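Local structure of putative TIM-barrel metal-dependent hydrolase (Mycobacterium avium subsp. paratuberculosis S397, 4DZI) at residues V181-V184 with L185-A189. The protein is probably a metal-dependent hydrolase of the amidohydrolase superfamily, with a TIM-barrel fold and a two-metal site that holds cadmium ions in this crystal. Numbering follows the deposited sequence.
Sequences VDFV and LARGA
Val181 and Leu185, one helical turn apart, run alongside each other in the same direction, with Val181 CG1 pressed against Leu185 CD1 at 3.5 Å, tighter than usual for two methyls. Val181 sends CG1 anti to its own backbone N (chi1 166°), which turns that methyl toward the C-terminal side, where Leu185 CD1 meets it. Their backbones are tied as well: Leu185 N donates to Val181 O at 2.9 Å, almost straight, and Ala186 N repeats the pattern to Asp182 O. The helix then stops in a Schellman motif. Gly188, at positive phi, is the C-prime residue; its N reaches back to Leu185 O at 3.0 Å, while Ala189 N closes the wider loop on Val184 O, also at 3.0 Å. This turn carries the Ala189 methyl against the last helical turn, its CB 3.4 Å from Val184 O and 4.0 Å from Val184 CB. The outer side is looser. Arg187 CG lies over one face of the Phe183 ring, toward its rim, and the bend at chi2 (-102°) carries the guanidinium past the CE2/CZ edge, so that Phe183 CE2 sits over its centre, 3.8 Å from Arg187 CZ. The two planes are turned 62° apart, far from a parallel stack, and NH2 of the exposed Arg187 makes a salt bridge with Asp151. Asp182, partly exposed, forms a salt bridge with Arg219. Helix 174-186 thus ends wedged between two neighbours: Val181 and Leu185 pack on helix 214-223, whereas Phe183, Val184 and Arg187 meet helix 136-153, and the Schellman turn leads the chain toward strand 192-193 of the parallel sheet.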
loop_
_atom_site.group_PDB
_atom_site.type_symbol
_atom_site.label_atom_id
_atom_site.label_comp_id
_atom_site.label_asym_id
_atom_site.label_seq_id
_atom_site.Cartn_x
_atom_site.Cartn_y
_atom_site.Cartn_z
ATOM N N VAL C 181 2.133 -3.750 30.726
ATOM C CA VAL C 181 2.106 -2.311 30.768
ATOM C C VAL C 181 2.235 -1.854 32.236
ATOM O O VAL C 181 3.022 -0.980 32.562
ATOM C CB VAL C 181 0.813 -1.721 30.195
ATOM C CG1 VAL C 181 0.715 -0.253 30.575
ATOM C CG2 VAL C 181 0.741 -1.893 28.685
ATOM N N ASP C 182 1.466 -2.471 33.124
ATOM C CA ASP C 182 1.598 -2.144 34.548
ATOM C C ASP C 182 3.035 -2.312 35.042
ATOM O O ASP C 182 3.538 -1.464 35.783
ATOM C CB ASP C 182 0.635 -2.994 35.398
ATOM C CG ASP C 182 -0.809 -2.554 35.248
ATOM O OD1 ASP C 182 -1.035 -1.440 34.712
ATOM O OD2 ASP C 182 -1.720 -3.315 35.667
ATOM N N PHE C 183 3.690 -3.399 34.645
ATOM C CA PHE C 183 5.057 -3.656 35.069
ATOM C C PHE C 183 6.017 -2.564 34.570
ATOM O O PHE C 183 6.812 -2.051 35.341
ATOM C CB PHE C 183 5.535 -5.039 34.600
ATOM C CG PHE C 183 7.034 -5.173 34.567
ATOM C CD1 PHE C 183 7.736 -4.964 33.384
ATOM C CD2 PHE C 183 7.738 -5.507 35.709
ATOM C CE1 PHE C 183 9.117 -5.071 33.347
ATOM C CE2 PHE C 183 9.118 -5.626 35.680
ATOM C CZ PHE C 183 9.809 -5.406 34.502
ATOM N N VAL C 184 5.960 -2.216 33.281
ATOM C CA VAL C 184 6.893 -1.192 32.755
ATOM C C VAL C 184 6.598 0.222 33.263
ATOM O O VAL C 184 7.518 0.976 33.549
ATOM C CB VAL C 184 7.059 -1.225 31.191
ATOM C CG1 VAL C 184 7.523 -2.618 30.736
ATOM C CG2 VAL C 184 5.775 -0.795 30.483
ATOM N N LEU C 185 5.317 0.557 33.415
ATOM C CA LEU C 185 4.915 1.832 34.019
ATOM C C LEU C 185 5.418 1.915 35.457
ATOM O O LEU C 185 5.936 2.951 35.887
ATOM C CB LEU C 185 3.398 1.988 33.971
ATOM C CG LEU C 185 2.773 2.264 32.606
ATOM C CD1 LEU C 185 1.267 2.418 32.735
ATOM C CD2 LEU C 185 3.369 3.531 32.009
ATOM N N ALA C 186 5.269 0.832 36.214
ATOM C CA ALA C 186 5.805 0.851 37.583
ATOM C C ALA C 186 7.332 1.019 37.615
ATOM O O ALA C 186 7.873 1.597 38.558
ATOM C CB ALA C 186 5.367 -0.376 38.360
ATOM N N ARG C 187 8.043 0.534 36.591
ATOM C CA ARG C 187 9.481 0.750 36.517
ATOM C C ARG C 187 9.857 2.099 35.872
ATOM O O ARG C 187 11.020 2.363 35.600
ATOM C CB ARG C 187 10.164 -0.400 35.765
ATOM C CG ARG C 187 10.190 -1.740 36.496
ATOM C CD ARG C 187 11.568 -2.002 37.108
ATOM N NE ARG C 187 11.691 -3.353 37.679
ATOM C CZ ARG C 187 12.403 -4.369 37.170
ATOM N NH1 ARG C 187 12.421 -5.536 37.807
ATOM N NH2 ARG C 187 13.105 -4.246 36.041
ATOM N N GLY C 188 8.880 2.951 35.633
ATOM C CA GLY C 188 9.168 4.296 35.180
ATOM C C GLY C 188 9.236 4.518 33.680
ATOM O O GLY C 188 9.653 5.565 33.246
ATOM N N ALA C 189 8.775 3.563 32.862
ATOM C CA ALA C 189 8.787 3.801 31.408
ATOM C C ALA C 189 8.011 5.063 31.037
ATOM O O ALA C 189 6.930 5.309 31.576
ATOM C CB ALA C 189 8.208 2.590 30.678
#